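Local coordinates for protein dehydroquinate synthase (Thermus thermophilus, PDB 1UJN) that probably converts 3-deoxy-D-arabino-heptulosonate 7-phosphate to 3-dehydroquinate with release of phosphate, a step of chorismate biosynthesis that uses NAD and one zinc or cobalt ion, at residues Lys22-Leu27 against Ala112-Pro117; Ala31-Asp36 against Gln44-Ala49; Leu50-Leu55 against Thr87-Gly92. All coordinates share one frame; numbering follows the deposited sequence.

Contact 1. Residues Lys22-Leu27 against Ala112-Pro117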
loop_
_atom_site.group_PDB
_atom_site.type_symbol
_atom_site.label_atom_id
_atom_site.label_comp_id
_atom_site.label_asym_id
_atom_site.label_seq_id
_atom_site.Cartn_x
_atom_site.Cartn_y
_atom_site.Cartn_z
ATOM N N LYS A 22 -7.113 -18.335 -22.959
ATOM C CA LYS A 22 -8.420 -18.186 -23.594
ATOM C C LYS A 22 -9.475 -17.775 -22.564
ATOM O O LYS A 22 -10.525 -17.239 -22.918
ATOM C CB LYS A 22 -8.848 -19.507 -24.239
ATOM C CG LYS A 22 -9.523 -20.456 -23.260
ATOM C CD LYS A 22 -9.882 -21.786 -23.896
ATOM C CE LYS A 22 -10.166 -22.833 -22.834
ATOM N NZ LYS A 22 -8.989 -23.071 -21.953
ATOM N N GLU A 23 -9.194 -18.037 -21.292
ATOM C CA GLU A 23 -10.127 -17.718 -20.215
ATOM C C GLU A 23 -9.956 -16.325 -19.613
ATOM O O GLU A 23 -10.737 -15.918 -18.755
ATOM C CB GLU A 23 -10.001 -18.759 -19.101
ATOM C CG GLU A 23 -10.403 -20.158 -19.534
ATOM C CD GLU A 23 -11.835 -20.208 -20.024
ATOM O OE1 GLU A 23 -12.747 -19.915 -19.224
ATOM O OE2 GLU A 23 -12.049 -20.532 -21.212
ATOM N N VAL A 24 -8.944 -15.593 -20.054
ATOM C CA VAL A 24 -8.713 -14.257 -19.511
ATOM C C VAL A 24 -9.659 -13.245 -20.139
ATOM O O VAL A 24 -9.780 -13.182 -21.358
ATOM C CB VAL A 24 -7.264 -13.782 -19.765
ATOM C CG1 VAL A 24 -7.051 -12.401 -19.150
ATOM C CG2 VAL A 24 -6.269 -14.791 -19.183
ATOM N N PRO A 25 -10.358 -12.446 -19.316
ATOM C CA PRO A 25 -11.264 -11.457 -19.912
ATOM C C PRO A 25 -10.433 -10.445 -20.708
ATOM O O PRO A 25 -9.385 -9.992 -20.240
ATOM C CB PRO A 25 -11.910 -10.796 -18.697
ATOM C CG PRO A 25 -11.851 -11.857 -17.644
ATOM C CD PRO A 25 -10.484 -12.462 -17.849
ATOM N N PRO A 26 -10.880 -10.085 -21.923
ATOM C CA PRO A 26 -10.125 -9.116 -22.723
ATOM C C PRO A 26 -9.916 -7.848 -21.907
ATOM O O PRO A 26 -10.810 -7.428 -21.173
ATOM C CB PRO A 26 -11.037 -8.883 -23.922
ATOM C CG PRO A 26 -11.670 -10.231 -24.109
ATOM C CD PRO A 26 -12.016 -10.633 -22.687
ATOM N N LEU A 27 -8.742 -7.244 -22.034
ATOM C CA LEU A 27 -8.424 -6.030 -21.292
ATOM C C LEU A 27 -9.325 -4.861 -21.687
ATOM O O LEU A 27 -9.616 -4.660 -22.868
ATOM C CB LEU A 27 -6.951 -5.673 -21.509
ATOM C CG LEU A 27 -5.988 -6.792 -21.085
ATOM C CD1 LEU A 27 -4.565 -6.459 -21.513
ATOM C CD2 LEU A 27 -6.069 -6.977 -19.576
ATOM N N ALA A 112 -5.071 -2.523 -11.009
ATOM C CA ALA A 112 -5.364 -3.950 -11.083
ATOM C C ALA A 112 -4.183 -4.739 -11.631
ATOM O O ALA A 112 -3.356 -4.208 -12.376
ATOM C CB ALA A 112 -6.582 -4.173 -11.976
ATOM N N TYR A 113 -4.075 -5.999 -11.229
ATOM C CA TYR A 113 -3.027 -6.841 -11.783
ATOM C C TYR A 113 -3.544 -8.255 -11.975
ATOM O O TYR A 113 -4.461 -8.697 -11.274
ATOM C CB TYR A 113 -1.747 -6.828 -10.932
ATOM C CG TYR A 113 -1.764 -7.624 -9.650
ATOM C CD1 TYR A 113 -2.365 -7.125 -8.503
ATOM C CD2 TYR A 113 -1.109 -8.849 -9.572
ATOM C CE1 TYR A 113 -2.302 -7.825 -7.298
ATOM C CE2 TYR A 113 -1.044 -9.559 -8.374
ATOM C CZ TYR A 113 -1.634 -9.039 -7.245
ATOM O OH TYR A 113 -1.526 -9.716 -6.049
ATOM N N LEU A 114 -2.993 -8.924 -12.982
ATOM C CA LEU A 114 -3.351 -10.298 -13.301
ATOM C C LEU A 114 -2.099 -11.124 -13.082
ATOM O O LEU A 114 -1.006 -10.725 -13.482
ATOM C CB LEU A 114 -3.785 -10.416 -14.763
ATOM C CG LEU A 114 -5.087 -9.710 -15.146
ATOM C CD1 LEU A 114 -5.297 -9.819 -16.654
ATOM C CD2 LEU A 114 -6.247 -10.336 -14.391
ATOM N N ALA A 115 -2.261 -12.274 -12.442
ATOM C CA ALA A 115 -1.124 -13.138 -12.166
ATOM C C ALA A 115 -1.104 -14.369 -13.065
ATOM O O ALA A 115 -2.131 -15.010 -13.279
ATOM C CB ALA A 115 -1.153 -13.571 -10.712
ATOM N N PHE A 116 0.076 -14.683 -13.591
ATOM C CA PHE A 116 0.266 -15.863 -14.435
ATOM C C PHE A 116 1.430 -16.619 -13.806
ATOM O O PHE A 116 2.577 -16.505 -14.244
ATOM C CB PHE A 116 0.605 -15.455 -15.863
ATOM C CG PHE A 116 -0.499 -14.709 -16.549
ATOM C CD1 PHE A 116 -0.657 -13.342 -16.354
ATOM C CD2 PHE A 116 -1.403 -15.379 -17.367
ATOM C CE1 PHE A 116 -1.706 -12.648 -16.970
ATOM C CE2 PHE A 116 -2.454 -14.694 -17.984
ATOM C CZ PHE A 116 -2.603 -13.329 -17.783
ATOM N N PRO A 117 1.148 -17.391 -12.748
ATOM C CA PRO A 117 2.190 -18.154 -12.058
ATOM C C PRO A 117 2.851 -19.200 -12.950
ATOM O O PRO A 117 2.189 -19.868 -13.742
ATOM C CB PRO A 117 1.446 -18.753 -10.862
ATOM C CG PRO A 117 0.057 -18.937 -11.392
ATOM C CD PRO A 117 -0.183 -17.664 -12.173
#

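Contact 2. Residues Ala31-Asp36 against Gln44-Ala49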
loop_
_atom_site.group_PDB
_atom_site.type_symbol
_atom_site.label_atom_id
_atom_site.label_comp_id
_atom_site.label_asym_id
_atom_site.label_seq_id
_atom_site.Cartn_x
_atom_site.Cartn_y
_atom_site.Cartn_z
ATOM N N ALA A 31 -2.294 -1.439 -20.557
ATOM C CA ALA A 31 -1.656 -2.515 -19.805
ATOM C C ALA A 31 -0.150 -2.594 -20.010
ATOM O O ALA A 31 0.399 -2.033 -20.962
ATOM C CB ALA A 31 -2.302 -3.851 -20.186
ATOM N N ALA A 32 0.510 -3.301 -19.099
ATOM C CA ALA A 32 1.948 -3.506 -19.154
ATOM C C ALA A 32 2.172 -4.905 -18.598
ATOM O O ALA A 32 1.358 -5.395 -17.812
ATOM C CB ALA A 32 2.669 -2.467 -18.301
ATOM N N LEU A 33 3.255 -5.554 -19.007
ATOM C CA LEU A 33 3.522 -6.905 -18.541
ATOM C C LEU A 33 4.946 -7.027 -18.016
ATOM O O LEU A 33 5.904 -6.660 -18.691
ATOM C CB LEU A 33 3.270 -7.913 -19.678
ATOM C CG LEU A 33 3.330 -9.418 -19.370
ATOM C CD1 LEU A 33 2.535 -10.186 -20.426
ATOM C CD2 LEU A 33 4.784 -9.892 -19.336
ATOM N N LEU A 34 5.055 -7.525 -16.787
ATOM C CA LEU A 34 6.324 -7.737 -16.103
ATOM C C LEU A 34 6.550 -9.252 -16.088
ATOM O O LEU A 34 5.637 -10.011 -15.740
ATOM C CB LEU A 34 6.213 -7.207 -14.668
ATOM C CG LEU A 34 7.459 -7.202 -13.790
ATOM C CD1 LEU A 34 8.447 -6.185 -14.346
ATOM C CD2 LEU A 34 7.080 -6.853 -12.345
ATOM N N PHE A 35 7.754 -9.702 -16.440
ATOM C CA PHE A 35 8.017 -11.139 -16.477
ATOM C C PHE A 35 9.421 -11.569 -16.056
ATOM O O PHE A 35 10.371 -10.797 -16.131
ATOM C CB PHE A 35 7.749 -11.672 -17.891
ATOM C CG PHE A 35 8.710 -11.148 -18.936
ATOM C CD1 PHE A 35 9.874 -11.848 -19.248
ATOM C CD2 PHE A 35 8.450 -9.954 -19.602
ATOM C CE1 PHE A 35 10.765 -11.368 -20.210
ATOM C CE2 PHE A 35 9.335 -9.462 -20.567
ATOM C CZ PHE A 35 10.495 -10.171 -20.872
ATOM N N ASP A 36 9.520 -12.820 -15.615
ATOM C CA ASP A 36 10.785 -13.428 -15.214
ATOM C C ASP A 36 11.439 -13.822 -16.541
ATOM O O ASP A 36 10.831 -14.535 -17.326
ATOM C CB ASP A 36 10.504 -14.683 -14.376
ATOM C CG ASP A 36 11.770 -15.408 -13.949
ATOM O OD1 ASP A 36 12.758 -15.403 -14.712
ATOM O OD2 ASP A 36 11.771 -16.003 -12.850
ATOM N N GLN A 44 5.752 -13.589 -23.833
ATOM C CA GLN A 44 5.449 -13.001 -25.131
ATOM C C GLN A 44 4.133 -13.552 -25.669
ATOM O O GLN A 44 3.411 -12.862 -26.378
ATOM C CB GLN A 44 6.580 -13.283 -26.125
ATOM C CG GLN A 44 7.923 -12.704 -25.721
ATOM C CD GLN A 44 7.996 -11.188 -25.836
ATOM O OE1 GLN A 44 7.077 -10.557 -26.363
ATOM N NE2 GLN A 44 9.077 -10.595 -25.335
ATOM N N GLU A 45 3.819 -14.800 -25.335
ATOM C CA GLU A 45 2.571 -15.401 -25.791
ATOM C C GLU A 45 1.393 -14.729 -25.080
ATOM O O GLU A 45 0.358 -14.441 -25.693
ATOM C CB GLU A 45 2.562 -16.905 -25.505
ATOM C CG GLU A 45 1.278 -17.581 -25.933
ATOM C CD GLU A 45 1.276 -19.071 -25.673
ATOM O OE1 GLU A 45 0.232 -19.709 -25.921
ATOM O OE2 GLU A 45 2.310 -19.603 -25.223
ATOM N N VAL A 46 1.560 -14.482 -23.783
ATOM C CA VAL A 46 0.525 -13.821 -22.998
ATOM C C VAL A 46 0.296 -12.423 -23.575
ATOM O O VAL A 46 -0.844 -12.004 -23.783
ATOM C CB VAL A 46 0.951 -13.699 -21.505
ATOM C CG1 VAL A 46 -0.026 -12.805 -20.746
ATOM C CG2 VAL A 46 0.994 -15.081 -20.867
ATOM N N ALA A 47 1.392 -11.709 -23.831
ATOM C CA ALA A 47 1.330 -10.359 -24.380
ATOM C C ALA A 47 0.613 -10.331 -25.727
ATOM O O ALA A 47 -0.272 -9.506 -25.955
ATOM C CB ALA A 47 2.734 -9.794 -24.528
ATOM N N LYS A 48 0.994 -11.239 -26.619
ATOM C CA LYS A 48 0.386 -11.288 -27.947
ATOM C C LYS A 48 -1.104 -11.611 -27.899
ATOM O O LYS A 48 -1.901 -10.997 -28.603
ATOM C CB LYS A 48 1.112 -12.317 -28.817
ATOM C CG LYS A 48 0.843 -12.164 -30.306
ATOM C CD LYS A 48 1.724 -13.101 -31.115
ATOM C CE LYS A 48 1.594 -12.826 -32.603
ATOM N NZ LYS A 48 0.169 -12.719 -33.012
ATOM N N ALA A 49 -1.482 -12.568 -27.060
ATOM C CA ALA A 49 -2.877 -12.964 -26.941
ATOM C C ALA A 49 -3.789 -11.845 -26.434
ATOM O O ALA A 49 -4.916 -11.685 -26.907
ATOM C CB ALA A 49 -2.990 -14.177 -26.017
#

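Contact 3. Residues Leu50-Leu55 against Thr87-Gly92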
loop_
_atom_site.group_PDB
_atom_site.type_symbol
_atom_site.label_atom_id
_atom_site.label_comp_id
_atom_site.label_asym_id
_atom_site.label_seq_id
_atom_site.Cartn_x
_atom_site.Cartn_y
_atom_site.Cartn_z
ATOM N N LEU A 50 -3.293 -11.060 -25.484
ATOM C CA LEU A 50 -4.092 -10.001 -24.883
ATOM C C LEU A 50 -3.858 -8.591 -25.426
ATOM O O LEU A 50 -4.505 -7.641 -24.984
ATOM C CB LEU A 50 -3.883 -10.030 -23.366
ATOM C CG LEU A 50 -4.305 -11.369 -22.743
ATOM C CD1 LEU A 50 -3.826 -11.480 -21.303
ATOM C CD2 LEU A 50 -5.820 -11.492 -22.821
ATOM N N GLY A 51 -2.940 -8.457 -26.378
ATOM C CA GLY A 51 -2.665 -7.154 -26.966
ATOM C C GLY A 51 -1.822 -6.208 -26.128
ATOM O O GLY A 51 -1.961 -4.984 -26.234
ATOM N N VAL A 52 -0.946 -6.757 -25.292
ATOM C CA VAL A 52 -0.092 -5.929 -24.451
ATOM C C VAL A 52 1.168 -5.547 -25.220
ATOM O O VAL A 52 1.846 -6.407 -25.778
ATOM C CB VAL A 52 0.289 -6.669 -23.155
ATOM C CG1 VAL A 52 1.142 -5.771 -22.274
ATOM C CG2 VAL A 52 -0.982 -7.086 -22.418
ATOM N N ARG A 53 1.478 -4.256 -25.237
ATOM C CA ARG A 53 2.631 -3.754 -26.004
ATOM C C ARG A 53 3.843 -3.372 -25.125
ATOM O O ARG A 53 4.969 -3.258 -25.590
ATOM C CB ARG A 53 2.172 -2.541 -26.815
ATOM C CG ARG A 53 0.975 -2.858 -27.711
ATOM C CD ARG A 53 1.295 -3.955 -28.735
ATOM N NE ARG A 53 2.615 -3.733 -29.331
ATOM C CZ ARG A 53 3.031 -4.618 -30.256
ATOM N NH1 ARG A 53 2.258 -5.636 -30.597
ATOM N NH2 ARG A 53 4.226 -4.460 -30.833
ATOM N N HIS A 54 3.627 -3.158 -23.832
ATOM C CA HIS A 54 4.713 -2.777 -22.932
ATOM C C HIS A 54 5.136 -3.959 -22.070
ATOM O O HIS A 54 4.363 -4.427 -21.232
ATOM C CB HIS A 54 4.265 -1.625 -22.034
ATOM C CG HIS A 54 3.697 -0.463 -22.785
ATOM N ND1 HIS A 54 4.408 0.221 -23.748
ATOM C CD2 HIS A 54 2.480 0.129 -22.724
ATOM C CE1 HIS A 54 3.654 1.183 -24.249
ATOM N NE2 HIS A 54 2.479 1.149 -23.646
ATOM N N LEU A 55 6.362 -4.435 -22.277
ATOM C CA LEU A 55 6.881 -5.572 -21.518
ATOM C C LEU A 55 8.241 -5.282 -20.909
ATOM O O LEU A 55 9.082 -4.645 -21.538
ATOM C CB LEU A 55 7.014 -6.806 -22.414
ATOM C CG LEU A 55 5.766 -7.488 -22.978
ATOM C CD1 LEU A 55 5.186 -6.663 -24.115
ATOM C CD2 LEU A 55 6.151 -8.875 -23.475
ATOM N N THR A 87 -3.764 -2.102 -16.298
ATOM C CA THR A 87 -3.655 -3.411 -15.667
ATOM C C THR A 87 -2.224 -3.898 -15.821
ATOM O O THR A 87 -1.645 -3.812 -16.907
ATOM C CB THR A 87 -4.577 -4.451 -16.337
ATOM O OG1 THR A 87 -5.940 -4.030 -16.223
ATOM C CG2 THR A 87 -4.418 -5.819 -15.669
ATOM N N LEU A 88 -1.650 -4.401 -14.735
ATOM C CA LEU A 88 -0.290 -4.931 -14.775
ATOM C C LEU A 88 -0.382 -6.451 -14.819
ATOM O O LEU A 88 -0.998 -7.058 -13.946
ATOM C CB LEU A 88 0.489 -4.520 -13.519
ATOM C CG LEU A 88 1.937 -5.027 -13.438
ATOM C CD1 LEU A 88 2.772 -4.360 -14.532
ATOM C CD2 LEU A 88 2.528 -4.707 -12.078
ATOM N N LEU A 89 0.206 -7.063 -15.841
ATOM C CA LEU A 89 0.198 -8.517 -15.952
ATOM C C LEU A 89 1.542 -9.005 -15.420
ATOM O O LEU A 89 2.591 -8.453 -15.755
ATOM C CB LEU A 89 -0.003 -8.953 -17.411
ATOM C CG LEU A 89 -1.400 -8.703 -17.991
ATOM C CD1 LEU A 89 -1.620 -7.216 -18.248
ATOM C CD2 LEU A 89 -1.540 -9.481 -19.298
ATOM N N VAL A 90 1.515 -10.024 -14.569
ATOM C CA VAL A 90 2.754 -10.524 -13.989
ATOM C C VAL A 90 2.950 -11.998 -14.288
ATOM O O VAL A 90 2.149 -12.844 -13.872
ATOM C CB VAL A 90 2.775 -10.291 -12.458
ATOM C CG1 VAL A 90 4.154 -10.601 -11.908
ATOM C CG2 VAL A 90 2.394 -8.841 -12.149
ATOM N N VAL A 91 4.028 -12.301 -15.002
ATOM C CA VAL A 91 4.326 -13.669 -15.406
ATOM C C VAL A 91 5.631 -14.146 -14.777
ATOM O O VAL A 91 6.706 -13.637 -15.095
ATOM C CB VAL A 91 4.443 -13.764 -16.943
ATOM C CG1 VAL A 91 4.582 -15.225 -17.370
ATOM C CG2 VAL A 91 3.221 -13.109 -17.606
ATOM N N GLY A 92 5.527 -15.124 -13.881
ATOM C CA GLY A 92 6.712 -15.643 -13.222
ATOM C C GLY A 92 6.357 -16.396 -11.957
ATOM O O GLY A 92 5.197 -16.757 -11.741
#

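Contact 1. Residues Lys22-Leu27 against Ala112-Pro117
Leu114 and Val24 meet through single methyl groups. Leu114 points from strand 112-117 toward the loop 22-27, and its CD1 lies 4.0 Å from Val24 CG1. The two side chains cross at a slant. The second branch of Val24 serves another partner: its CG2 lies 4.0 Å from CE2 of Phe116, close to the ring plane and therefore at the ring edge. The torsion of Val24 explains this division. CG1 stands anti to the backbone N (chi1 -178°) and CG2 anti to the carbonyl carbon, and each branch faces a different strand residue. Leu27 adds a smaller contact to the same methyl of Leu114. Its CD2 reaches Leu114 CD1 at 4.1 Å, so Leu114 CD1 touches both Val24 and Leu27. The backbones stay well apart, with 9.1 Å between CA of Val24 and CA of Leu114, and the contact is wholly apolar. Leu50 of helix 40-50 packs against both Val24 and Leu27, and Tyr153 of strand 151-155 also touches Val24. The loop thus covers an inner parallel strand of the N-terminal alpha/beta domain, in a Rossmann-like sheet whose strand 112-117 leads to the predicted NAD-binding Thr118 and Thr119.

Contact 2. Residues Ala31-Asp36 against Gln44-Ala49
This is a buried apolar helix-on-sheet contact between strand 31-36 and the helix 40-50 that follows it in the chain. Leu33 carries the strand side. Its CD1 is the touching atom and lies 3.7 Å from CG1 of Val46. The two side chains cross at about a right angle. The same methyl also meets Ala47, at 4.1 Å from its CB and 3.9 Å from its backbone N. One leucine branch therefore rests against two successive residues of the helix. Leu33 extends with CG anti to its own N (chi1 -173°), which carries CD1 across to the helix. On Val46, CG1 is likewise anti to N, and this is the branch that meets the leucine. Strand 31-36, helix 40-50 and strand 55-58 form a beta-alpha-beta unit, and Leu33 lies on the face of the parallel sheet that the helix covers. The backbones come close here, with 7.1 Å between CA of Leu33 and CA of Ala47, whose small side chain permits this approach. Leu89 of the neighbouring strand 87-92 touches both Leu33 and Val46. On the outer side of the helix, Glu45 points away from the strand and forms a salt bridge with Arg157.

Contact 3. Residues Leu50-Leu55 against Thr87-Gly92
The turn that ends helix 40-50 and leads to strand 55-58 packs here on the inner strand 87-92 of the parallel sheet. Leu89 is the strand residue that makes the contact. Its CD2 methyl lies 3.6 Å from CD1 of Leu50, the last residue of the helix. The two leucines meet branch against branch. The same CD2 also lies 4.0 Å from CG2 of Val52. Here the side chains run alongside each other, pointing opposite ways, and Val52 reaches the leucine with one methyl alone. That methyl is the one anti to the carbonyl carbon and beside the backbone N, because CG1 holds the position anti to N (chi1 -178°). CD2 of Leu89 thus touches both residues, which come from the two sides of the turn.

Between them stands Gly51, the first residue to leave the helical conformation. Its positive phi of 77° turns the chain, and the residues flanking it both point toward Leu89. This turn belongs to the beta-alpha-beta unit of strand 31-36, helix 40-50 and strand 55-58, in which the chain must come back from the helix layer to the sheet. Strand 31-36 lies between strands 87-92 and 55-58. Val52 lies nearer to Leu33 of strand 31-36, yet also touches Leu89. The backbones remain apart, with 8.9 Å between CA of Val52 and CA of Leu89. Leu33 and Leu27, the latter from the loop before strand 31-36, both pack on Val52 and continue the apolar layer. Phe116 of strand 112-117 touches Leu89, and further along strand 87-92 Val91 touches Thr118, a residue predicted to bind NAD.

From the N terminus, the loop 22-27 comes first, and contact 1 closes only when the chain reaches strand 112-117. The other two contacts are nested inside that long loop. Contact 2 closes a short one, from strand 31-36 to helix 40-50. Contact 3 then opens at the end of this helix and closes on strand 87-92, so contacts 2 and 3 follow in series. All three reach the same sheet, where strands 112-117, 87-92 and 31-36 lie side by side. Probable backbone hydrogen bonds join these neighbours: Phe116 N to Val90 O at 2.8 Å, and Leu89 N to Ala32 O at 2.8 Å. Phe116 also packs on Val46, which connects contact 1 with contact 2.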